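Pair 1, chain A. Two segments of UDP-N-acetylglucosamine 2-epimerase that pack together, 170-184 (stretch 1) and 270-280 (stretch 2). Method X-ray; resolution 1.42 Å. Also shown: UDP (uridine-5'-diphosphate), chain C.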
# COMPACT_ATOMS: atom_id res chain seq x y z
N THR A 170 -4.73 19.51 12.40
CA THR A 170 -5.50 20.62 11.81
C THR A 170 -6.94 20.72 12.32
O THR A 170 -7.59 21.76 12.13
CB THR A 170 -5.54 20.54 10.27
OG1 THR A 170 -6.17 19.32 9.88
CG2 THR A 170 -4.14 20.61 9.66
N ILE A 171 -7.46 19.67 12.94
CA ILE A 171 -8.80 19.75 13.50
C ILE A 171 -8.87 20.81 14.60
O ILE A 171 -9.92 21.42 14.81
CB ILE A 171 -9.31 18.38 14.01
CG1 ILE A 171 -10.82 18.41 14.17
CG2 ILE A 171 -8.61 17.97 15.30
CD1 ILE A 171 -11.55 18.65 12.87
N VAL A 172 -7.75 21.07 15.29
CA VAL A 172 -7.73 22.17 16.25
C VAL A 172 -7.96 23.50 15.54
O VAL A 172 -8.81 24.28 15.96
CB VAL A 172 -6.42 22.23 17.07
CG1 VAL A 172 -6.49 23.37 18.10
CG2 VAL A 172 -6.17 20.92 17.77
N ASP A 173 -7.22 23.74 14.46
CA ASP A 173 -7.43 24.95 13.65
C ASP A 173 -8.89 25.07 13.25
O ASP A 173 -9.50 26.13 13.38
CB ASP A 173 -6.67 24.90 12.31
CG ASP A 173 -5.19 24.55 12.42
OD1 ASP A 173 -4.76 23.84 13.34
OD2 ASP A 173 -4.46 24.96 11.49
N ALA A 174 -9.46 23.98 12.73
CA ALA A 174 -10.82 24.01 12.21
C ALA A 174 -11.84 24.31 13.30
O ALA A 174 -12.75 25.14 13.13
CB ALA A 174 -11.16 22.70 11.52
N THR A 175 -11.68 23.65 14.44
CA THR A 175 -12.62 23.83 15.54
C THR A 175 -12.46 25.25 16.08
O THR A 175 -13.45 25.90 16.44
CB THR A 175 -12.39 22.76 16.65
OG1 THR A 175 -12.35 21.45 16.05
CG2 THR A 175 -13.51 22.78 17.66
N LEU A 176 -11.23 25.76 16.06
CA LEU A 176 -10.91 27.12 16.50
C LEU A 176 -11.23 28.22 15.49
O LEU A 176 -11.46 29.37 15.89
CB LEU A 176 -9.44 27.21 16.91
CG LEU A 176 -9.05 27.01 18.38
CD1 LEU A 176 -9.20 28.33 19.13
CD2 LEU A 176 -9.86 25.91 19.04
N GLN A 177 -11.24 27.91 14.19
CA GLN A 177 -11.63 28.89 13.17
C GLN A 177 -13.17 29.02 13.09
O GLN A 177 -13.69 30.09 12.80
CB GLN A 177 -10.94 28.67 11.78
CG GLN A 177 -11.10 27.28 11.06
CD GLN A 177 -10.24 27.07 9.75
OE1 GLN A 177 -10.72 26.46 8.77
NE2 GLN A 177 -9.00 27.53 9.75
N ASN A 178 -13.88 27.94 13.44
CA ASN A 178 -15.32 27.84 13.17
C ASN A 178 -16.29 27.88 14.37
O ASN A 178 -17.47 28.19 14.18
CB ASN A 178 -15.62 26.61 12.30
CG ASN A 178 -15.04 26.73 10.91
OD1 ASN A 178 -15.58 27.45 10.06
ND2 ASN A 178 -13.94 26.04 10.66
N LEU A 179 -15.82 27.58 15.58
CA LEU A 179 -16.72 27.61 16.73
C LEU A 179 -17.27 29.01 16.95
O LEU A 179 -18.47 29.17 17.14
CB LEU A 179 -16.04 27.09 18.00
CG LEU A 179 -16.82 26.14 18.93
CD1 LEU A 179 -16.40 26.36 20.38
CD2 LEU A 179 -18.33 26.28 18.78
N LYS A 180 -16.43 30.03 16.91
CA LYS A 180 -16.95 31.38 17.12
C LYS A 180 -17.87 31.83 15.97
O LYS A 180 -18.85 32.53 16.21
CB LYS A 180 -15.85 32.40 17.42
CG LYS A 180 -14.92 32.72 16.27
CD LYS A 180 -13.97 33.87 16.63
CE LYS A 180 -12.59 33.35 17.03
NZ LYS A 180 -11.61 34.46 17.28
N ILE A 181 -17.58 31.38 14.75
CA ILE A 181 -18.49 31.64 13.62
C ILE A 181 -19.86 31.01 13.87
O ILE A 181 -20.90 31.66 13.70
CB ILE A 181 -17.94 31.08 12.29
CG1 ILE A 181 -16.62 31.77 11.92
CG2 ILE A 181 -18.96 31.24 11.18
CD1 ILE A 181 -16.07 31.35 10.56
N ALA A 182 -19.86 29.75 14.28
CA ALA A 182 -21.09 29.04 14.59
C ALA A 182 -21.88 29.76 15.69
O ALA A 182 -23.08 30.01 15.54
CB ALA A 182 -20.78 27.61 14.99
N GLU A 183 -21.19 30.11 16.77
CA GLU A 183 -21.81 30.77 17.91
C GLU A 183 -22.46 32.10 17.55
O GLU A 183 -23.48 32.48 18.14
CB GLU A 183 -20.78 30.98 19.03
CG GLU A 183 -20.31 29.72 19.71
CD GLU A 183 -19.08 29.95 20.57
OE1 GLU A 183 -18.44 31.02 20.44
OE2 GLU A 183 -18.75 29.07 21.38
N LYS A 184 -21.88 32.82 16.59
CA LYS A 184 -22.38 34.17 16.26
C LYS A 184 -23.30 34.20 15.05
O LYS A 184 -23.70 35.27 14.60
CB LYS A 184 -21.22 35.15 16.04
CG LYS A 184 -20.28 35.29 17.23
CD LYS A 184 -21.05 35.31 18.55
CE LYS A 184 -20.10 35.44 19.73
NZ LYS A 184 -19.42 36.76 19.74
N GLY A 270 -24.31 20.23 8.81
CA GLY A 270 -23.09 20.96 8.49
C GLY A 270 -22.17 21.08 9.69
O GLY A 270 -22.57 20.79 10.83
N TYR A 271 -20.93 21.48 9.43
CA TYR A 271 -19.92 21.57 10.48
C TYR A 271 -20.28 22.58 11.58
O TYR A 271 -20.10 22.32 12.76
CB TYR A 271 -18.57 21.93 9.87
CG TYR A 271 -17.40 21.74 10.80
CD1 TYR A 271 -17.25 20.57 11.52
CD2 TYR A 271 -16.44 22.73 10.94
CE1 TYR A 271 -16.17 20.38 12.36
CE2 TYR A 271 -15.35 22.55 11.79
CZ TYR A 271 -15.23 21.37 12.50
OH TYR A 271 -14.16 21.18 13.34
N LEU A 272 -20.81 23.74 11.18
CA LEU A 272 -21.16 24.76 12.16
C LEU A 272 -22.24 24.26 13.11
O LEU A 272 -22.17 24.42 14.33
CB LEU A 272 -21.61 26.04 11.47
CG LEU A 272 -20.59 26.66 10.53
CD1 LEU A 272 -21.21 27.89 9.85
CD2 LEU A 272 -19.33 27.05 11.27
N GLU A 273 -23.26 23.64 12.52
CA GLU A 273 -24.34 23.05 13.28
C GLU A 273 -23.82 21.94 14.20
O GLU A 273 -24.21 21.87 15.37
CB GLU A 273 -25.40 22.51 12.31
CG GLU A 273 -26.19 23.60 11.58
CD GLU A 273 -25.45 24.19 10.39
OE1 GLU A 273 -24.44 23.61 9.94
OE2 GLU A 273 -25.89 25.26 9.91
N PHE A 274 -22.95 21.09 13.68
CA PHE A 274 -22.46 19.97 14.48
C PHE A 274 -21.58 20.43 15.64
O PHE A 274 -21.65 19.88 16.73
CB PHE A 274 -21.76 18.92 13.63
CG PHE A 274 -21.66 17.59 14.32
CD1 PHE A 274 -22.80 16.82 14.49
CD2 PHE A 274 -20.46 17.14 14.83
CE1 PHE A 274 -22.74 15.61 15.15
CE2 PHE A 274 -20.39 15.92 15.49
CZ PHE A 274 -21.54 15.16 15.65
N LEU A 275 -20.74 21.45 15.40
CA LEU A 275 -19.92 22.00 16.47
C LEU A 275 -20.79 22.50 17.62
O LEU A 275 -20.46 22.31 18.79
CB LEU A 275 -19.07 23.16 15.96
CG LEU A 275 -17.84 22.77 15.14
CD1 LEU A 275 -17.24 24.05 14.57
CD2 LEU A 275 -16.82 22.03 15.99
N MSE A 276 -21.92 23.12 17.29
CA MSE A 276 -22.84 23.55 18.33
C MSE A 276 -23.44 22.37 19.10
O MSE A 276 -23.56 22.42 20.33
CB MSE A 276 -23.95 24.41 17.72
CG MSE A 276 -23.49 25.81 17.32
SE MSE A 276 -22.82 26.83 18.84
CE MSE A 276 -24.44 26.86 19.91
N LEU A 277 -23.80 21.31 18.39
CA LEU A 277 -24.29 20.13 19.08
C LEU A 277 -23.21 19.52 19.98
O LEU A 277 -23.50 19.11 21.10
CB LEU A 277 -24.78 19.09 18.07
CG LEU A 277 -26.07 19.46 17.34
CD1 LEU A 277 -26.31 18.45 16.23
CD2 LEU A 277 -27.26 19.49 18.30
N GLU A 278 -21.97 19.47 19.51
CA GLU A 278 -20.90 18.93 20.35
C GLU A 278 -20.66 19.80 21.58
O GLU A 278 -20.58 19.29 22.70
CB GLU A 278 -19.59 18.84 19.56
CG GLU A 278 -19.60 17.81 18.45
CD GLU A 278 -18.33 17.84 17.64
OE1 GLU A 278 -17.86 18.95 17.31
OE2 GLU A 278 -17.79 16.77 17.34
N LYS A 279 -20.52 21.11 21.36
CA LYS A 279 -20.14 22.02 22.42
C LYS A 279 -21.14 21.96 23.57
O LYS A 279 -20.76 22.07 24.74
CB LYS A 279 -20.06 23.45 21.89
CG LYS A 279 -19.61 24.47 22.93
CD LYS A 279 -19.65 25.89 22.40
CE LYS A 279 -19.18 26.87 23.46
NZ LYS A 279 -20.11 26.96 24.61
N ASN A 280 -22.40 21.75 23.24
CA ASN A 280 -23.46 21.82 24.24
C ASN A 280 -23.93 20.48 24.79
O ASN A 280 -24.83 20.42 25.62
CB ASN A 280 -24.65 22.62 23.68
CG ASN A 280 -24.32 24.09 23.52
OD1 ASN A 280 -24.33 24.84 24.49
ND2 ASN A 280 -24.03 24.51 22.29
N1 UDP C . -19.51 16.10 11.45
C2 UDP C . -20.34 17.03 10.92
N3 UDP C . -21.67 16.80 10.90
C4 UDP C . -22.23 15.68 11.40
C5 UDP C . -21.40 14.69 11.96
C6 UDP C . -20.02 14.94 11.96
O2 UDP C . -19.89 18.07 10.45
O4 UDP C . -23.61 15.49 11.35
C1' UDP C . -18.05 16.26 11.45
C2' UDP C . -17.36 16.26 12.72
O2' UDP C . -17.48 17.51 13.35
C3' UDP C . -15.99 15.87 12.36
C4' UDP C . -16.16 15.05 11.17
O4' UDP C . -17.52 15.11 10.80
O3' UDP C . -15.15 16.95 12.06
C5' UDP C . -15.83 13.61 11.38
O5' UDP C . -16.13 12.83 10.25
PA UDP C . -16.60 11.32 10.35
O1A UDP C . -17.62 11.08 9.26
O2A UDP C . -17.15 11.06 11.73
O3A UDP C . -15.36 10.40 10.02
PB UDP C . -14.06 9.98 10.80
O1B UDP C . -13.51 11.17 11.57
O2B UDP C . -14.40 8.82 11.71
O3B UDP C . -13.15 9.54 9.69

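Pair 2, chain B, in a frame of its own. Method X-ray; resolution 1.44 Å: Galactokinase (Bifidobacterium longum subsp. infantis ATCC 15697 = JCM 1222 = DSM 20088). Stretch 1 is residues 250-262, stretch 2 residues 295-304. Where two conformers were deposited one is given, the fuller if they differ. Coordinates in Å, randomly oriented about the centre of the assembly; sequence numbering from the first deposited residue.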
# COMPACT_ATOMS: atom_id res chain seq x y z
N GLN B 250 7.30 15.93 -2.15
CA GLN B 250 8.27 16.80 -1.43
C GLN B 250 9.04 15.91 -0.44
O GLN B 250 10.30 15.98 -0.43
CB GLN B 250 7.61 18.00 -0.73
CG GLN B 250 8.62 18.92 -0.05
CD GLN B 250 9.74 19.44 -0.95
OE1 GLN B 250 9.51 20.25 -1.86
NE2 GLN B 250 10.94 18.92 -0.71
N ARG B 251 8.35 15.08 0.35
CA ARG B 251 9.07 14.26 1.36
C ARG B 251 10.19 13.46 0.66
O ARG B 251 11.35 13.42 1.18
CB ARG B 251 8.13 13.33 2.11
CG ARG B 251 7.06 14.05 2.92
CD ARG B 251 7.67 14.84 4.07
NE ARG B 251 6.61 15.52 4.82
CZ ARG B 251 5.99 16.60 4.40
NH1 ARG B 251 6.28 17.16 3.24
NH2 ARG B 251 5.00 17.09 5.11
N ARG B 252 9.86 12.84 -0.48
CA ARG B 252 10.85 12.10 -1.27
C ARG B 252 12.02 13.02 -1.66
O ARG B 252 13.16 12.58 -1.50
CB ARG B 252 10.21 11.43 -2.48
CG ARG B 252 9.22 10.34 -2.14
CD ARG B 252 8.83 9.50 -3.35
NE ARG B 252 9.90 8.75 -3.95
CZ ARG B 252 9.78 7.94 -4.99
NH1 ARG B 252 8.65 7.90 -5.67
NH2 ARG B 252 10.82 7.26 -5.41
N ALA B 253 11.76 14.26 -2.13
CA ALA B 253 12.82 15.17 -2.57
C ALA B 253 13.75 15.50 -1.40
O ALA B 253 14.95 15.50 -1.57
CB ALA B 253 12.25 16.44 -3.12
N THR B 254 13.15 15.69 -0.25
CA THR B 254 13.87 16.05 0.98
C THR B 254 14.80 14.93 1.38
O THR B 254 16.00 15.18 1.63
CB THR B 254 12.92 16.48 2.10
OG1 THR B 254 12.20 17.65 1.69
CG2 THR B 254 13.77 16.79 3.35
N CYS B 255 14.33 13.68 1.29
CA CYS B 255 15.20 12.54 1.63
C CYS B 255 16.34 12.43 0.61
O CYS B 255 17.47 12.13 1.04
CB CYS B 255 14.43 11.24 1.68
SG CYS B 255 13.28 11.22 3.07
N GLU B 256 16.03 12.55 -0.69
CA GLU B 256 17.09 12.42 -1.70
C GLU B 256 18.17 13.48 -1.47
O GLU B 256 19.39 13.17 -1.68
CB GLU B 256 16.40 12.51 -3.11
CG GLU B 256 15.50 11.33 -3.47
CD GLU B 256 14.64 11.56 -4.70
OE1 GLU B 256 14.80 12.61 -5.39
OE2 GLU B 256 13.79 10.69 -5.02
N GLU B 257 17.81 14.72 -1.15
CA GLU B 257 18.84 15.76 -0.95
C GLU B 257 19.64 15.34 0.30
O GLU B 257 20.85 15.26 0.26
CB GLU B 257 18.18 17.14 -0.77
CG GLU B 257 19.18 18.21 -0.36
CD GLU B 257 20.08 18.70 -1.50
OE1 GLU B 257 20.13 18.01 -2.55
OE2 GLU B 257 20.67 19.80 -1.36
N ALA B 258 18.94 14.96 1.36
CA ALA B 258 19.65 14.54 2.58
C ALA B 258 20.75 13.55 2.21
O ALA B 258 21.91 13.67 2.66
CB ALA B 258 18.66 13.94 3.55
N ALA B 259 20.41 12.58 1.39
CA ALA B 259 21.35 11.49 1.03
C ALA B 259 22.52 12.06 0.21
O ALA B 259 23.69 11.66 0.45
CB ALA B 259 20.62 10.42 0.30
N LYS B 260 22.19 13.01 -0.67
CA LYS B 260 23.23 13.74 -1.43
C LYS B 260 24.15 14.45 -0.42
O LYS B 260 25.40 14.34 -0.59
CB LYS B 260 22.60 14.70 -2.46
CG LYS B 260 23.58 15.41 -3.39
CD LYS B 260 22.96 16.51 -4.24
CE LYS B 260 23.87 17.08 -5.33
NZ LYS B 260 25.22 17.43 -4.84
N ILE B 261 23.57 15.20 0.51
CA ILE B 261 24.39 15.99 1.46
C ILE B 261 25.28 15.04 2.25
O ILE B 261 26.48 15.30 2.34
CB ILE B 261 23.53 16.87 2.36
CG1 ILE B 261 22.91 17.99 1.53
CG2 ILE B 261 24.39 17.41 3.50
CD1 ILE B 261 21.91 18.77 2.26
N LEU B 262 24.74 13.91 2.65
CA LEU B 262 25.47 12.90 3.46
C LEU B 262 26.46 12.08 2.63
O LEU B 262 27.34 11.43 3.23
CB LEU B 262 24.43 12.00 4.14
CG LEU B 262 23.71 12.74 5.27
CD1 LEU B 262 22.55 11.89 5.73
CD2 LEU B 262 24.64 13.16 6.43
N THR B 295 14.16 21.12 9.21
CA THR B 295 13.15 20.18 8.67
C THR B 295 13.85 18.94 8.15
O THR B 295 13.38 17.80 8.42
CB THR B 295 12.26 20.89 7.65
OG1 THR B 295 11.59 21.97 8.33
CG2 THR B 295 11.35 19.91 6.96
N MET B 296 14.95 19.10 7.41
CA MET B 296 15.66 17.91 6.87
C MET B 296 16.17 17.02 8.01
O MET B 296 16.06 15.76 7.91
CB MET B 296 16.81 18.35 5.95
CG MET B 296 17.40 17.22 5.18
SD MET B 296 18.71 17.69 4.15
CE MET B 296 17.81 18.57 2.89
N LYS B 297 16.56 17.58 9.14
CA LYS B 297 17.06 16.78 10.29
C LYS B 297 15.90 15.91 10.79
O LYS B 297 16.08 14.75 11.06
CB LYS B 297 17.54 17.66 11.47
CG LYS B 297 18.73 18.53 11.21
CD LYS B 297 19.00 19.41 12.44
CE LYS B 297 20.00 20.53 12.32
NZ LYS B 297 21.34 20.02 12.17
N LYS B 298 14.74 16.51 10.90
CA LYS B 298 13.53 15.83 11.35
C LYS B 298 13.22 14.66 10.40
O LYS B 298 12.86 13.54 10.89
CB LYS B 298 12.38 16.82 11.49
CG LYS B 298 12.39 17.85 12.60
CD LYS B 298 11.07 18.66 12.54
CE LYS B 298 10.86 19.61 13.67
NZ LYS B 298 9.70 20.45 13.28
N ARG B 299 13.17 14.90 9.10
CA ARG B 299 12.87 13.84 8.13
C ARG B 299 13.86 12.67 8.28
O ARG B 299 13.41 11.52 8.29
CB ARG B 299 12.87 14.31 6.69
CG ARG B 299 12.01 15.52 6.38
CD ARG B 299 10.58 15.38 6.82
NE ARG B 299 9.74 16.44 6.35
CZ ARG B 299 9.02 17.32 7.08
NH1 ARG B 299 8.96 17.25 8.41
NH2 ARG B 299 8.34 18.28 6.45
N VAL B 300 15.14 12.93 8.35
CA VAL B 300 16.20 11.89 8.53
C VAL B 300 16.03 11.15 9.84
O VAL B 300 16.06 9.91 9.88
CB VAL B 300 17.61 12.45 8.34
CG1 VAL B 300 18.73 11.45 8.75
CG2 VAL B 300 17.76 12.83 6.89
N ARG B 301 15.73 11.85 10.91
CA ARG B 301 15.51 11.18 12.21
C ARG B 301 14.34 10.19 12.06
O ARG B 301 14.42 9.09 12.57
CB ARG B 301 15.34 12.21 13.32
CG ARG B 301 15.01 11.59 14.67
CD ARG B 301 15.24 12.56 15.78
NE ARG B 301 14.29 13.61 15.65
CZ ARG B 301 14.56 14.87 15.80
NH1 ARG B 301 15.82 15.22 16.07
NH2 ARG B 301 13.59 15.77 15.61
N HIS B 302 13.22 10.61 11.45
CA HIS B 302 12.10 9.69 11.23
C HIS B 302 12.67 8.49 10.50
O HIS B 302 12.38 7.39 10.94
CB HIS B 302 10.98 10.35 10.41
CG HIS B 302 10.05 9.27 9.98
ND1 HIS B 302 9.22 8.69 10.85
CD2 HIS B 302 9.91 8.64 8.80
CE1 HIS B 302 8.62 7.64 10.28
NE2 HIS B 302 9.02 7.62 8.99
N VAL B 303 13.38 8.66 9.35
CA VAL B 303 13.67 7.48 8.51
C VAL B 303 14.54 6.51 9.31
O VAL B 303 14.35 5.29 9.28
CB VAL B 303 14.31 7.89 7.18
CG1 VAL B 303 14.77 6.70 6.41
CG2 VAL B 303 13.31 8.71 6.35
N VAL B 304 15.51 7.05 10.01
CA VAL B 304 16.51 6.23 10.70
C VAL B 304 15.82 5.49 11.82
O VAL B 304 16.03 4.28 11.93
CB VAL B 304 17.64 7.11 11.24
CG1 VAL B 304 18.45 6.40 12.30
CG2 VAL B 304 18.50 7.60 10.11

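What backbone arrangement do the two pairs share? In each, two helices cross almost at right angles, at -87° in pair 1 and -91° in pair 2, and 14 central residues superpose with an RMSD of 0.6 Å. The axes approach to 8.8 Å in pair 1 and 9.7 Å in pair 2. A:Ala182 matches B:Ala258, A:Leu272 matches B:Met296, and A:Leu275 matches B:Arg299. Neither crossing has a clear hydrogen bond between its helices, and apolar side-chain contacts are prominent in both.

How is the space beside the matched alanines filled? In both pairs the alanine CA-to-CB bond points toward the other helix. In pair 1 the backbones are closest here, with A:Ala182 CA 4.9 Å from A:Leu272 CA; the A:Ala182 CB lies 3.5 Å from A:Leu272 O and 4.0 Å from the CG of the selenomethionine A:Met276. In pair 2 the longer B:Met296 enters a hole formed by B:Thr254, B:Glu257, B:Ala258 and B:Ile261. Its SD lies 3.6 Å from B:Ala258 CA, and its CE 3.5 Å from B:Glu257 CG. B:Val300, which matches A:Met276, adds its CG2 at 3.6 Å from B:Ala258 CB.

What replaces a leucine at the centre of the second helix? A:Leu275 packs its CD1 3.8 Å from A:Asn178 CB and its CD2 3.8 Å from A:Thr175 CG2. The matching B:Arg299 meets the counterparts of those same two residues: its CG lies 3.7 Å from B:Thr254 CG2, while its NE lies 3.5 Å from B:Arg251 CD. The two guanidinium groups lie face to face despite their like charge, NE to NE at 3.6 Å between B:Arg251 and B:Arg299; both also make hydrogen bonds elsewhere in the structure.

What does A:Tyr271 add in pair 1, and how do A:Lys279 and B:Val303 compare? A:Tyr271 inserts its side chain among A:Ile171, A:Ala174, A:Thr175 and A:Asn178, with its OH 3.7 Å from A:Ile171 CD1. The same ring reaches the ligand, its CE1 3.3 Å from UDP O2', so one residue serves both helix packing and the nucleotide site. Its counterpart in pair 2 is B:Thr295, whose CA-to-CB bond also points toward the other helix. At another matched position, A:Lys279 lays its CD 3.9 Å from A:Leu179 CD1, whereas the compact B:Val303 places CG2 4.1 Å from B:Cys255 SG.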